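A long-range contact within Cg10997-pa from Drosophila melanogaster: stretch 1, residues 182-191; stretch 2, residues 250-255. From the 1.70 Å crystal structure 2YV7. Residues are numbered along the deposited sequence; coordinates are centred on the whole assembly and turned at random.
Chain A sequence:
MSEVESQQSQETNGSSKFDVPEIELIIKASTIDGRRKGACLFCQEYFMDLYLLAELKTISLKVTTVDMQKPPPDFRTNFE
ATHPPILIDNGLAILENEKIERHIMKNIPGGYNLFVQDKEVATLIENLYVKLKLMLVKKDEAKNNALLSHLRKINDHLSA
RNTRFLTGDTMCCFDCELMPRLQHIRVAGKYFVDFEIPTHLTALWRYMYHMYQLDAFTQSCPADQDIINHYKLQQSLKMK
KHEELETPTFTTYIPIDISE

Stretch 1 (182-191) LQHIRVAGKY
Stretch 2 250-255: FTTYIP

Residues 182-191 form part of a longer helix, with N-H groups from Arg186 to Tyr191 bonded to carbonyls four residues back, the one from Gly189 N to Ile185 O (2.9 Å) being weak. Residues 250-255 are an irregular, mostly extended segment; helix side chains donate to two of its carbonyls, Thr251 O and Tyr253 O. The backbones come nearest where Val187 CA lies 7.0 Å from Thr251 CA, and the contact buries 331 Å², both sides summed.

Gln183 (chi1 t, chi2 p) leaves the helix sideways, but its amide reaches the segment: NE2 donates to Thr251 O at 3.0 Å, almost linearly (176°), while OE1 is satisfied elsewhere in the structure.

One turn on, Arg186 (m, t, p, chi4 -175°) points toward the segment. Arg186 NH1 and Arg186 NH2 both donate to Tyr253 O, at 2.7 and 2.8 Å; angles near 133° are expected when two donors share one acceptor. NH1 is also hydrogen-bonded elsewhere in the structure. That carbonyl lies at the guanidinium edge, leaving a face for Thr251 CG2, 3.6 Å from Arg186 CZ. Tyr253 (chi1 p, chi2 -86°) offers its ring face in a cation-pi contact, Arg186 CZ standing 4.5 Å from the ring centroid. A water accepts from Arg186 NH2 (3.1 Å) and hydrogen-bonds Tyr253 OH (3.0 Å).

Thr251 (m) suits both environments: its CB packs 3.9 Å from Val187 CG2, while OG1 is bonded elsewhere.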

# COMPACT_ATOMS: atom_id res chain seq x y z
N LEU A 182 -0.03 -3.30 -6.45
CA LEU A 182 -0.35 -4.61 -7.04
C LEU A 182 -1.76 -5.05 -6.66
O LEU A 182 -2.56 -5.53 -7.51
CB LEU A 182 0.69 -5.65 -6.58
CG LEU A 182 2.10 -5.45 -7.14
CD1 LEU A 182 2.91 -6.59 -6.65
CD2 LEU A 182 2.01 -5.63 -8.74
N GLN A 183 -2.12 -4.79 -5.44
CA GLN A 183 -3.49 -5.13 -5.01
C GLN A 183 -4.57 -4.28 -5.72
O GLN A 183 -5.56 -4.88 -6.19
CB GLN A 183 -3.58 -4.98 -3.46
CG GLN A 183 -4.95 -5.54 -2.96
CD GLN A 183 -5.03 -7.08 -3.00
OE1 GLN A 183 -4.10 -7.74 -3.42
NE2 GLN A 183 -6.16 -7.66 -2.50
N HIS A 184 -4.39 -2.96 -5.94
CA HIS A 184 -5.38 -2.18 -6.69
C HIS A 184 -5.40 -2.65 -8.15
O HIS A 184 -6.43 -2.75 -8.76
CB HIS A 184 -4.99 -0.70 -6.66
CG HIS A 184 -5.36 0.01 -5.39
ND1 HIS A 184 -5.04 -0.47 -4.13
CD2 HIS A 184 -5.90 1.24 -5.20
CE1 HIS A 184 -5.50 0.38 -3.21
NE2 HIS A 184 -5.95 1.45 -3.84
N ILE A 185 -4.22 -2.96 -8.70
CA ILE A 185 -4.15 -3.53 -10.07
C ILE A 185 -4.99 -4.79 -10.18
O ILE A 185 -5.82 -4.84 -11.10
CB ILE A 185 -2.70 -3.80 -10.49
CG1 ILE A 185 -1.97 -2.46 -10.77
CG2 ILE A 185 -2.64 -4.60 -11.80
CD1 ILE A 185 -0.41 -2.69 -10.92
N ARG A 186 -4.82 -5.74 -9.28
CA ARG A 186 -5.57 -6.99 -9.30
C ARG A 186 -7.05 -6.69 -9.15
O ARG A 186 -7.86 -7.11 -9.99
CB ARG A 186 -5.15 -7.96 -8.19
CG ARG A 186 -3.77 -8.55 -8.33
CD ARG A 186 -3.64 -9.76 -7.44
NE ARG A 186 -4.52 -10.88 -7.87
CZ ARG A 186 -4.64 -12.01 -7.17
NH1 ARG A 186 -4.03 -12.20 -5.97
NH2 ARG A 186 -5.42 -12.95 -7.68
N VAL A 187 -7.41 -5.97 -8.10
CA VAL A 187 -8.86 -5.83 -7.78
C VAL A 187 -9.61 -4.92 -8.75
O VAL A 187 -10.65 -5.31 -9.31
CB VAL A 187 -9.01 -5.37 -6.29
CG1 VAL A 187 -10.45 -5.05 -5.97
CG2 VAL A 187 -8.44 -6.47 -5.34
N ALA A 188 -9.07 -3.71 -8.97
CA ALA A 188 -9.75 -2.75 -9.79
C ALA A 188 -9.55 -3.12 -11.27
O ALA A 188 -10.44 -2.95 -12.05
CB ALA A 188 -9.24 -1.36 -9.57
N GLY A 189 -8.35 -3.54 -11.63
CA GLY A 189 -8.06 -4.05 -12.98
C GLY A 189 -9.11 -5.07 -13.45
O GLY A 189 -9.68 -4.91 -14.54
N LYS A 190 -9.38 -6.06 -12.62
CA LYS A 190 -10.30 -7.16 -12.98
C LYS A 190 -11.72 -6.64 -13.01
O LYS A 190 -12.46 -6.80 -14.01
CB LYS A 190 -10.22 -8.22 -11.95
CG LYS A 190 -11.05 -9.42 -12.29
CD LYS A 190 -11.27 -10.18 -10.99
CE LYS A 190 -11.19 -11.61 -11.27
NZ LYS A 190 -10.13 -11.77 -12.33
N TYR A 191 -12.10 -5.91 -11.95
CA TYR A 191 -13.52 -5.46 -11.87
C TYR A 191 -13.90 -4.54 -13.04
O TYR A 191 -14.92 -4.74 -13.77
CB TYR A 191 -13.75 -4.72 -10.55
CG TYR A 191 -15.17 -4.22 -10.35
CD1 TYR A 191 -15.58 -2.97 -10.86
CD2 TYR A 191 -16.10 -5.03 -9.75
CE1 TYR A 191 -16.92 -2.51 -10.69
CE2 TYR A 191 -17.38 -4.59 -9.55
CZ TYR A 191 -17.79 -3.35 -10.05
OH TYR A 191 -19.08 -2.95 -9.86
N PHE A 250 -11.63 -10.20 0.57
CA PHE A 250 -10.23 -9.85 0.22
C PHE A 250 -9.72 -10.77 -0.87
O PHE A 250 -9.66 -11.98 -0.65
CB PHE A 250 -9.37 -9.99 1.50
CG PHE A 250 -9.80 -9.06 2.56
CD1 PHE A 250 -9.31 -7.76 2.61
CD2 PHE A 250 -10.86 -9.42 3.43
CE1 PHE A 250 -9.77 -6.85 3.56
CE2 PHE A 250 -11.35 -8.48 4.38
CZ PHE A 250 -10.81 -7.20 4.44
N THR A 251 -9.36 -10.23 -2.04
CA THR A 251 -8.67 -11.02 -3.07
C THR A 251 -7.28 -11.46 -2.56
O THR A 251 -6.38 -10.61 -2.30
CB THR A 251 -8.53 -10.25 -4.38
OG1 THR A 251 -9.84 -10.09 -5.02
CG2 THR A 251 -7.50 -10.95 -5.35
N THR A 252 -7.06 -12.77 -2.53
CA THR A 252 -5.80 -13.36 -2.09
C THR A 252 -5.34 -14.57 -2.91
O THR A 252 -4.24 -15.14 -2.64
CB THR A 252 -5.77 -13.78 -0.61
OG1 THR A 252 -6.78 -14.78 -0.38
CG2 THR A 252 -5.89 -12.57 0.35
N TYR A 253 -6.12 -14.97 -3.91
CA TYR A 253 -5.76 -16.21 -4.61
C TYR A 253 -4.59 -16.01 -5.54
O TYR A 253 -4.34 -14.92 -6.04
CB TYR A 253 -6.96 -16.79 -5.41
CG TYR A 253 -7.38 -15.95 -6.56
CD1 TYR A 253 -8.29 -14.91 -6.37
CD2 TYR A 253 -6.90 -16.17 -7.84
CE1 TYR A 253 -8.68 -14.13 -7.42
CE2 TYR A 253 -7.31 -15.39 -8.90
CZ TYR A 253 -8.19 -14.37 -8.67
OH TYR A 253 -8.61 -13.55 -9.70
N ILE A 254 -3.88 -17.11 -5.78
CA ILE A 254 -2.73 -17.14 -6.69
C ILE A 254 -3.17 -18.16 -7.79
O ILE A 254 -3.58 -19.29 -7.45
CB ILE A 254 -1.48 -17.56 -5.93
CG1 ILE A 254 -1.20 -16.65 -4.69
CG2 ILE A 254 -0.26 -17.67 -6.87
CD1 ILE A 254 -0.81 -15.20 -5.13
N PRO A 255 -3.17 -17.75 -9.09
CA PRO A 255 -3.61 -18.64 -10.17
C PRO A 255 -2.62 -19.73 -10.55
O PRO A 255 -2.89 -20.52 -11.44
CB PRO A 255 -3.93 -17.68 -11.34
CG PRO A 255 -3.06 -16.49 -11.08
CD PRO A 255 -2.82 -16.41 -9.60
O HOH W 1 -6.15 -12.11 -10.55